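Local atomic coordinates of secreted protein (Streptomyces lividans TK24, PDB entry 5LXZ), a protein that probably oxidises alcohol groups with molecular oxygen at a mononuclear copper-radical centre, as its galactose oxidase relatives of family AA5 do. Residues G457-S462 with F475-L480; K23-T28 with F492-E497; T405-A410 with G422-Y427. The protein carries 1 engineered substitution. One frame throughout, in Å; residues are numbered along the deposited sequence. Where two conformers were deposited one is given.

Interaction 1: residues G457-S462 with F475-L480. With CU (copper (II) ion), chain B.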
loop_
_atom_site.group_PDB
_atom_site.type_symbol
_atom_site.label_atom_id
_atom_site.label_comp_id
_atom_site.label_asym_id
_atom_site.label_seq_id
_atom_site.Cartn_x
_atom_site.Cartn_y
_atom_site.Cartn_z
ATOM N N GLY A 457 -1.972 19.094 -1.601
ATOM C CA GLY A 457 -1.200 18.170 -2.402
ATOM C C GLY A 457 -0.854 16.917 -1.634
ATOM O O GLY A 457 -0.529 16.969 -0.457
ATOM N N ARG A 458 -0.958 15.772 -2.308
ATOM C CA ARG A 458 -0.719 14.449 -1.686
ATOM C C ARG A 458 0.157 13.591 -2.595
ATOM O O ARG A 458 -0.274 13.223 -3.678
ATOM C CB ARG A 458 -2.058 13.758 -1.363
ATOM C CG ARG A 458 -2.642 14.194 0.010
ATOM C CD ARG A 458 -3.943 13.533 0.343
ATOM N NE ARG A 458 -4.990 14.076 -0.481
ATOM C CZ ARG A 458 -5.653 15.192 -0.206
ATOM N NH1 ARG A 458 -6.601 15.566 -1.033
ATOM N NH2 ARG A 458 -5.368 15.926 0.876
ATOM N N ASN A 459 1.386 13.296 -2.164
ATOM C CA ASN A 459 2.315 12.463 -2.929
ATOM C C ASN A 459 2.623 11.222 -2.105
ATOM O O ASN A 459 1.672 10.525 -1.728
ATOM C CB ASN A 459 3.495 13.256 -3.560
ATOM C CG ASN A 459 4.448 13.899 -2.552
ATOM O OD1 ASN A 459 5.311 13.240 -1.960
ATOM N ND2 ASN A 459 4.318 15.225 -2.376
ATOM N N TYR A 460 3.887 10.935 -1.859
ATOM C CA TYR A 460 4.327 9.798 -1.021
ATOM C C TYR A 460 3.694 9.844 0.340
ATOM O O TYR A 460 3.460 10.916 0.894
ATOM C CB TYR A 460 5.845 9.946 -0.887
ATOM C CG TYR A 460 6.600 8.873 -0.208
ATOM C CD1 TYR A 460 6.436 7.570 -0.609
ATOM C CD2 TYR A 460 7.535 9.184 0.756
ATOM C CE1 TYR A 460 7.196 6.570 -0.035
ATOM C CE2 TYR A 460 8.297 8.169 1.355
ATOM C CZ TYR A 460 8.091 6.889 0.937
ATOM O OH TYR A 460 8.837 5.874 1.515
ATOM N N HIS A 461 3.357 8.668 0.889
ATOM C CA HIS A 461 2.819 8.578 2.246
ATOM C C HIS A 461 1.491 9.289 2.400
ATOM O O HIS A 461 1.286 9.971 3.415
ATOM C CB HIS A 461 3.823 9.080 3.275
ATOM C CG HIS A 461 4.984 8.163 3.495
ATOM N ND1 HIS A 461 6.138 8.567 4.122
ATOM C CD2 HIS A 461 5.143 6.844 3.225
ATOM C CE1 HIS A 461 6.974 7.555 4.208
ATOM N NE2 HIS A 461 6.393 6.498 3.684
ATOM N N SER A 462 0.594 9.070 1.444
ATOM C CA SER A 462 -0.768 9.593 1.462
ATOM C C SER A 462 -1.759 8.467 1.387
ATOM O O SER A 462 -1.384 7.256 1.314
ATOM C CB SER A 462 -0.998 10.548 0.287
ATOM O OG SER A 462 -0.037 11.563 0.255
ATOM N N PHE A 475 -5.466 11.850 3.617
ATOM C CA PHE A 475 -4.428 12.109 4.603
ATOM C C PHE A 475 -3.047 12.015 4.008
ATOM O O PHE A 475 -2.844 11.456 2.932
ATOM C CB PHE A 475 -4.524 11.098 5.763
ATOM C CG PHE A 475 -4.261 9.687 5.339
ATOM C CD1 PHE A 475 -2.957 9.171 5.345
ATOM C CD2 PHE A 475 -5.290 8.856 4.930
ATOM C CE1 PHE A 475 -2.691 7.866 4.946
ATOM C CE2 PHE A 475 -5.019 7.549 4.529
ATOM C CZ PHE A 475 -3.718 7.069 4.538
ATOM N N GLY A 476 -2.071 12.511 4.753
ATOM C CA GLY A 476 -0.685 12.306 4.474
ATOM C C GLY A 476 -0.077 13.261 3.495
ATOM O O GLY A 476 -0.672 14.300 3.196
ATOM N N SER A 477 1.134 12.898 3.066
ATOM C CA SER A 477 1.974 13.467 2.004
ATOM C C SER A 477 3.306 13.899 2.530
ATOM O O SER A 477 3.398 14.773 3.412
ATOM C CB SER A 477 1.354 14.639 1.253
ATOM O OG SER A 477 2.118 14.801 0.067
ATOM N N ASP A 478 4.353 13.324 1.964
ATOM C CA ASP A 478 5.692 13.427 2.496
ATOM C C ASP A 478 6.658 13.852 1.427
ATOM O O ASP A 478 7.501 13.086 0.968
ATOM C CB ASP A 478 6.027 12.042 3.080
ATOM C CG ASP A 478 7.161 12.030 4.075
ATOM O OD1 ASP A 478 7.818 13.080 4.327
ATOM O OD2 ASP A 478 7.373 10.956 4.690
ATOM N N SER A 479 6.557 15.116 1.035
ATOM C CA SER A 479 7.453 15.647 0.027
ATOM C C SER A 479 8.898 15.623 0.470
ATOM O O SER A 479 9.193 15.882 1.652
ATOM C CB SER A 479 7.109 17.091 -0.269
ATOM O OG SER A 479 5.827 17.253 -0.839
ATOM N N LEU A 480 9.784 15.351 -0.478
ATOM C CA LEU A 480 11.219 15.319 -0.153
ATOM C C LEU A 480 11.755 16.715 0.102
ATOM O O LEU A 480 12.589 16.890 0.980
ATOM C CB LEU A 480 12.013 14.626 -1.247
ATOM C CG LEU A 480 13.528 14.467 -1.025
ATOM C CD1 LEU A 480 13.835 13.742 0.255
ATOM C CD2 LEU A 480 14.086 13.768 -2.229
HETATM CU CU CU B . 7.137 4.637 3.388
HETATM O O HOH W 1 -3.381 15.350 3.246
HETATM O O HOH W 2 9.153 5.047 4.122
#
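Asp478 OD2 is gripped twice, by ND1 of His461 and by ND2 of Asn47. The His461 ND1 to Asp478 OD2 bond, at 2.7 Å, takes the anti lone pair of the carboxylate and lies near the imidazole plane. With its N-H committed there, His461 presents NE2 to the copper ion CU at 2.0 Å, and the negative charge behind the ring probably makes that nitrogen a stronger donor. CG of His461 is anti to its carbonyl carbon (chi1 -72°), so the ring lies alongside the Asp478 carboxylate. Its CD2 sits over the centre of the Tyr460 ring, 3.7 Å above the plane. Tyr248, His548 and a water complete the copper's ligands, while Tyr460, of the same site, holds its OH 2.8 Å from CU and hydrogen-bonded to Tyr248 OH. Ser462 and Gly476 form an antiparallel, non-hydrogen-bonded pair in one blade of the kelch beta-propeller, where Ser462 opens strand 462-466 and Gly476 ends strand 472-476. Glycine suits position 476, since a side chain would run into His461 O. Ser477 N binds His461 O at 3.0 Å, while Ser477 OG accepts a bond from Asn459 N at 2.8 Å, nearly straight (162°). Asn459 takes the crowded rotamer (chi1 64°), which folds OD1 back to Tyr460 N at 2.7 Å. Its backbone O receives Ser462 OG at 2.8 Å, so Asn459 holds Tyr460 with its side chain and Ser462 with its carbonyl. Arg458 bends at chi3, CD against Phe475 O, and NH2 reaches Gly476 O through a water besides its salt bridge to Glu497.

Interaction 2: residues K23-T28 with F492-E497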
loop_
_atom_site.group_PDB
_atom_site.type_symbol
_atom_site.label_atom_id
_atom_site.label_comp_id
_atom_site.label_asym_id
_atom_site.label_seq_id
_atom_site.Cartn_x
_atom_site.Cartn_y
_atom_site.Cartn_z
ATOM N N LYS A 23 -1.962 19.304 19.616
ATOM C CA LYS A 23 -1.690 18.158 20.478
ATOM C C LYS A 23 -1.925 16.811 19.772
ATOM O O LYS A 23 -1.248 15.839 20.093
ATOM C CB LYS A 23 -2.595 18.230 21.719
ATOM C CG LYS A 23 -2.618 16.998 22.603
ATOM C CD LYS A 23 -3.177 17.325 23.980
ATOM C CE LYS A 23 -4.633 17.722 23.928
ATOM N NZ LYS A 23 -5.187 17.630 25.308
ATOM N N TYR A 24 -2.879 16.771 18.842
ATOM C CA TYR A 24 -3.280 15.507 18.197
ATOM C C TYR A 24 -2.669 15.340 16.834
ATOM O O TYR A 24 -2.881 14.274 16.190
ATOM C CB TYR A 24 -4.790 15.385 18.082
ATOM C CG TYR A 24 -5.450 15.327 19.415
ATOM C CD1 TYR A 24 -5.340 14.195 20.209
ATOM C CD2 TYR A 24 -6.150 16.406 19.914
ATOM C CE1 TYR A 24 -5.933 14.142 21.461
ATOM C CE2 TYR A 24 -6.760 16.361 21.157
ATOM C CZ TYR A 24 -6.652 15.227 21.922
ATOM O OH TYR A 24 -7.224 15.180 23.175
ATOM N N ARG A 25 -1.923 16.320 16.354
ATOM C CA ARG A 25 -1.337 16.169 15.012
ATOM C C ARG A 25 -0.290 15.056 14.997
ATOM O O ARG A 25 0.344 14.747 15.996
ATOM C CB ARG A 25 -0.745 17.460 14.515
ATOM C CG ARG A 25 -1.823 18.475 14.273
ATOM C CD ARG A 25 -1.257 19.783 13.774
ATOM N NE ARG A 25 -2.276 20.820 13.935
ATOM C CZ ARG A 25 -2.101 22.121 13.691
ATOM N NH1 ARG A 25 -0.939 22.574 13.237
ATOM N NH2 ARG A 25 -3.116 22.960 13.881
ATOM N N GLN A 26 -0.133 14.432 13.835
ATOM C CA GLN A 26 0.892 13.437 13.619
ATOM C C GLN A 26 1.078 13.311 12.136
ATOM O O GLN A 26 0.338 13.914 11.354
ATOM C CB GLN A 26 0.476 12.079 14.221
ATOM C CG GLN A 26 -0.759 11.552 13.549
ATOM C CD GLN A 26 -1.169 10.161 14.012
ATOM O OE1 GLN A 26 -0.868 9.736 15.144
ATOM N NE2 GLN A 26 -1.876 9.451 13.149
ATOM N N ASN A 27 2.046 12.501 11.758
ATOM C CA ASN A 27 2.304 12.206 10.352
ATOM C C ASN A 27 1.593 10.902 9.977
ATOM O O ASN A 27 2.213 9.850 9.991
ATOM C CB ASN A 27 3.786 12.078 10.074
ATOM C CG ASN A 27 4.568 13.355 10.366
ATOM O OD1 ASN A 27 3.996 14.414 10.628
ATOM N ND2 ASN A 27 5.873 13.246 10.276
ATOM N N THR A 28 0.309 10.993 9.671
ATOM C CA THR A 28 -0.448 9.788 9.346
ATOM C C THR A 28 0.032 9.193 8.028
ATOM O O THR A 28 -0.027 9.831 6.977
ATOM C CB THR A 28 -1.962 10.081 9.237
ATOM O OG1 THR A 28 -2.401 10.679 10.458
ATOM C CG2 THR A 28 -2.744 8.795 8.975
ATOM N N PHE A 492 6.362 16.973 6.554
ATOM C CA PHE A 492 5.211 16.100 6.397
ATOM C C PHE A 492 3.903 16.893 6.506
ATOM O O PHE A 492 3.752 17.741 7.369
ATOM C CB PHE A 492 5.282 14.987 7.449
ATOM C CG PHE A 492 4.430 13.808 7.120
ATOM C CD1 PHE A 492 3.035 13.848 7.303
ATOM C CD2 PHE A 492 5.006 12.662 6.603
ATOM C CE1 PHE A 492 2.244 12.782 6.945
ATOM C CE2 PHE A 492 4.201 11.574 6.274
ATOM C CZ PHE A 492 2.829 11.645 6.434
ATOM N N GLU A 493 2.943 16.550 5.645
ATOM C CA GLU A 493 1.653 17.178 5.576
ATOM C C GLU A 493 0.766 16.590 6.655
ATOM O O GLU A 493 0.385 15.428 6.599
ATOM C CB GLU A 493 1.059 16.975 4.185
ATOM C CG GLU A 493 -0.344 17.515 4.047
ATOM C CD GLU A 493 -0.334 19.023 4.256
ATOM O OE1 GLU A 493 0.125 19.761 3.337
ATOM O OE2 GLU A 493 -0.755 19.423 5.357
ATOM N N GLN A 494 0.401 17.407 7.641
ATOM C CA GLN A 494 -0.420 16.974 8.762
ATOM C C GLN A 494 -1.875 17.342 8.621
ATOM O O GLN A 494 -2.702 16.926 9.416
ATOM C CB GLN A 494 0.172 17.496 10.098
ATOM C CG GLN A 494 1.588 17.007 10.347
ATOM C CD GLN A 494 2.055 17.285 11.755
ATOM O OE1 GLN A 494 1.779 18.378 12.285
ATOM N NE2 GLN A 494 2.781 16.338 12.368
ATOM N N ARG A 495 -2.224 18.055 7.557
ATOM C CA ARG A 495 -3.611 18.377 7.351
ATOM C C ARG A 495 -4.364 17.162 6.783
ATOM O O ARG A 495 -3.789 16.332 6.061
ATOM C CB ARG A 495 -3.752 19.557 6.420
ATOM C CG ARG A 495 -3.238 20.853 7.028
ATOM C CD ARG A 495 -3.286 21.985 6.028
ATOM N NE ARG A 495 -2.343 21.764 4.961
ATOM C CZ ARG A 495 -2.247 22.509 3.874
ATOM N NH1 ARG A 495 -3.091 23.525 3.691
ATOM N NH2 ARG A 495 -1.357 22.207 2.945
ATOM N N ILE A 496 -5.657 17.107 7.086
ATOM C CA ILE A 496 -6.584 16.102 6.628
ATOM C C ILE A 496 -7.619 16.839 5.755
ATOM O O ILE A 496 -7.941 17.982 6.090
ATOM C CB ILE A 496 -7.209 15.505 7.913
ATOM C CG1 ILE A 496 -6.121 14.856 8.780
ATOM C CG2 ILE A 496 -8.277 14.476 7.609
ATOM C CD1 ILE A 496 -5.413 13.705 8.060
ATOM N N GLU A 497 -8.142 16.215 4.710
ATOM C CA GLU A 497 -9.232 16.793 3.943
ATOM C C GLU A 497 -10.399 15.832 3.939
ATOM O O GLU A 497 -10.220 14.602 3.973
ATOM C CB GLU A 497 -8.836 17.059 2.503
ATOM C CG GLU A 497 -8.094 18.345 2.249
ATOM C CD GLU A 497 -7.870 18.603 0.743
ATOM O OE1 GLU A 497 -6.913 18.093 0.180
ATOM O OE2 GLU A 497 -8.644 19.330 0.116
HETATM O O HOH W 3 1.027 20.732 11.464
#
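The amide of Asn27 lies flat on the ring of Phe492, the two planes only 9° apart. Phe492 CG is anti to its backbone N (chi1 -161°), which goes with the ring lying against Asn27. Asn27 CB sits over the middle of that face as a CH-pi contact, 3.4 Å from the ring centroid, and Asn27 CG rests 3.3 Å above Phe492 CG. At the rim Thr28 O lies 3.4 Å from Phe492 CZ, near the ring plane; this buried carbonyl has no polar partner in the model. Gln494 comes in beside the stack with an extended chain, its NE2 donating to Asn27 OD1 at 2.9 Å, somewhat above the carbonyl plane. Asparagine suits this place because one short planar group can stack, accept from Gln494 and donate: its ND2 binds Gly46 O. Next, Gln494 OE1 accepts from a water that also accepts from Arg25 NH1; Arg25 NE binds Phe20 O. Gln26 starts away from 492-497, and its NE2, which also binds Met41 O, donates to Thr28 OG1 at 3.0 Å, nearly straight (175°). The Glu493 and Arg495 side chains, setting off away from 23-28, are joined by a side-on salt bridge through Arg495 NE and NH2. The contact joins the link between strands 14-18 and 30-33, of two propeller blades, to the approach of strand 496-500. Since neutral amides and an aromatic face do the direct work, it should depend little on pH.

Interaction 3: residues T405-A410 with G422-Y427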
loop_
_atom_site.group_PDB
_atom_site.type_symbol
_atom_site.label_atom_id
_atom_site.label_comp_id
_atom_site.label_asym_id
_atom_site.label_seq_id
_atom_site.Cartn_x
_atom_site.Cartn_y
_atom_site.Cartn_z
ATOM N N THR A 405 1.460 10.549 -13.209
ATOM C CA THR A 405 1.042 10.661 -11.800
ATOM C C THR A 405 1.544 9.498 -10.967
ATOM O O THR A 405 0.996 8.392 -11.127
ATOM C CB THR A 405 -0.497 10.687 -11.718
ATOM O OG1 THR A 405 -1.018 11.742 -12.557
ATOM C CG2 THR A 405 -0.970 10.952 -10.311
ATOM N N ARG A 406 2.530 9.737 -10.099
ATOM C CA ARG A 406 2.853 8.826 -9.005
ATOM C C ARG A 406 1.869 9.018 -7.854
ATOM O O ARG A 406 1.387 10.116 -7.600
ATOM C CB ARG A 406 4.240 9.097 -8.436
ATOM C CG ARG A 406 5.416 8.759 -9.314
ATOM C CD ARG A 406 6.658 9.138 -8.594
ATOM N NE ARG A 406 7.873 8.698 -9.250
ATOM C CZ ARG A 406 8.440 7.494 -9.102
ATOM N NH1 ARG A 406 7.841 6.517 -8.403
ATOM N NH2 ARG A 406 9.602 7.232 -9.662
ATOM N N TYR A 407 1.644 7.952 -7.076
ATOM C CA TYR A 407 0.912 8.047 -5.817
ATOM C C TYR A 407 -0.571 8.452 -5.910
ATOM O O TYR A 407 -1.079 9.008 -4.954
ATOM C CB TYR A 407 1.578 8.970 -4.779
ATOM C CG TYR A 407 3.071 8.988 -4.774
ATOM C CD1 TYR A 407 3.824 7.957 -4.200
ATOM C CD2 TYR A 407 3.743 10.077 -5.269
ATOM C CE1 TYR A 407 5.211 8.000 -4.185
ATOM C CE2 TYR A 407 5.126 10.095 -5.252
ATOM C CZ TYR A 407 5.847 9.081 -4.665
ATOM O OH TYR A 407 7.246 9.155 -4.652
ATOM N N PRO A 408 -1.272 8.221 -7.026
ATOM C CA PRO A 408 -2.674 8.668 -7.010
ATOM C C PRO A 408 -3.449 7.940 -5.942
ATOM O O PRO A 408 -3.257 6.710 -5.726
ATOM C CB PRO A 408 -3.201 8.256 -8.394
ATOM C CG PRO A 408 -2.341 7.079 -8.743
ATOM C CD PRO A 408 -0.969 7.378 -8.184
ATOM N N GLN A 409 -4.291 8.696 -5.231
ATOM C CA GLN A 409 -5.274 8.085 -4.318
ATOM C C GLN A 409 -6.431 7.552 -5.142
ATOM O O GLN A 409 -6.784 8.131 -6.174
ATOM C CB GLN A 409 -5.763 9.104 -3.308
ATOM C CG GLN A 409 -4.710 9.591 -2.321
ATOM C CD GLN A 409 -3.988 10.869 -2.746
ATOM O OE1 GLN A 409 -4.596 11.944 -2.778
ATOM N NE2 GLN A 409 -2.712 10.775 -3.069
ATOM N N ALA A 410 -7.042 6.436 -4.730
ATOM C CA ALA A 410 -8.116 5.818 -5.454
ATOM C C ALA A 410 -9.048 5.097 -4.531
ATOM O O ALA A 410 -8.621 4.161 -3.841
ATOM C CB ALA A 410 -7.619 4.927 -6.562
ATOM N N GLY A 422 -5.198 13.409 -6.633
ATOM C CA GLY A 422 -3.898 13.717 -6.119
ATOM C C GLY A 422 -2.787 12.989 -6.819
ATOM O O GLY A 422 -2.900 12.626 -8.003
ATOM N N GLY A 423 -1.704 12.785 -6.093
ATOM C CA GLY A 423 -0.497 12.275 -6.661
ATOM C C GLY A 423 0.452 13.375 -7.080
ATOM O O GLY A 423 0.175 14.550 -6.832
ATOM N N SER A 424 1.590 13.010 -7.647
ATOM C CA SER A 424 2.560 14.012 -8.095
ATOM C C SER A 424 3.200 13.561 -9.371
ATOM O O SER A 424 3.271 12.380 -9.681
ATOM C CB SER A 424 3.610 14.292 -7.047
ATOM O OG SER A 424 4.348 13.122 -6.723
ATOM N N GLN A 425 3.702 14.527 -10.135
ATOM C CA GLN A 425 4.268 14.182 -11.413
ATOM C C GLN A 425 5.661 13.552 -11.297
ATOM O O GLN A 425 6.103 12.866 -12.230
ATOM C CB GLN A 425 4.326 15.425 -12.296
ATOM C CG GLN A 425 4.599 15.164 -13.763
ATOM C CD GLN A 425 4.235 16.353 -14.696
ATOM O OE1 GLN A 425 3.671 17.337 -14.290
ATOM N NE2 GLN A 425 4.535 16.194 -15.959
ATOM N N ASP A 426 6.342 13.799 -10.175
ATOM C CA ASP A 426 7.666 13.270 -9.945
ATOM C C ASP A 426 7.803 12.684 -8.558
ATOM O O ASP A 426 6.930 12.843 -7.691
ATOM C CB ASP A 426 8.672 14.412 -10.194
ATOM C CG ASP A 426 10.057 13.933 -10.595
ATOM O OD1 ASP A 426 10.395 12.709 -10.595
ATOM O OD2 ASP A 426 10.912 14.841 -10.813
ATOM N N TYR A 427 8.928 12.025 -8.345
ATOM C CA TYR A 427 9.287 11.359 -7.092
ATOM C C TYR A 427 9.121 12.248 -5.884
ATOM O O TYR A 427 9.685 13.323 -5.840
ATOM C CB TYR A 427 10.723 10.836 -7.209
ATOM C CG TYR A 427 11.238 10.161 -5.978
ATOM C CD1 TYR A 427 10.941 8.822 -5.702
ATOM C CD2 TYR A 427 12.051 10.848 -5.083
ATOM C CE1 TYR A 427 11.438 8.192 -4.577
ATOM C CE2 TYR A 427 12.545 10.252 -3.940
ATOM C CZ TYR A 427 12.204 8.926 -3.664
ATOM O OH TYR A 427 12.695 8.327 -2.559
#
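Two backbone hydrogen bonds carry the pairing: Arg406 N donates to Ser424 O at 2.8 Å, almost along the C=O axis, and Ser424 N returns one to Arg406 O at 2.9 Å, in the carbonyl plane. Together they make a single antiparallel bridge, and Thr405 CA adds a C-H contact to the same Ser424 O. Close packing comes from Gly422 and Gly423, which follow strand 418-421 as the glycine pair characteristic of a kelch blade of the propeller. Gly423 CA lies 3.0 Å from Arg406 O, and its backbone angles together with nearby Thr405 CG2 leave no place for a side chain. Among the polar side chains, Ser424 OG stands at the edge of the Tyr407 ring, 3.4 Å from CD2, while donating to Asp426 O at 2.8 Å; its crowded rotamer (chi1 60°) allows both. Arg406 lays CB over one face, toward the rim, of that same ring, then runs extended past Tyr427 N, with Tyr427 CD1 over one face of its guanidinium. NH2 donates to the carbonyls of Gly372 and Ser376, NH1 to Thr351 OG1. Tyr407 OH bonds Arg428 N, and Tyr427 OH reaches Asp216.

Overall arrangement
Interaction 1 is the centre of the set, with its centre 11 Å from that of interaction 2 and 9 Å from that of interaction 3, whereas those two are 19 Å apart and do not touch. Arg458 serves both neighbours: its NH2 forms a salt bridge with Glu497 OE1 at 2.8 Å, and its backbone O meets Gly423 N at 2.8 Å. Ser477 O and Glu493 N, 2.9 Å apart, continue the link between adjoining strands 472-476 and 496-500. Copper is bound directly in interaction 1; the side chains of Phe492 and Tyr407 lie about 8 and 9 Å from it. Phe492 also packs against Asp478, so interaction 2 backs a second-shell residue of the site.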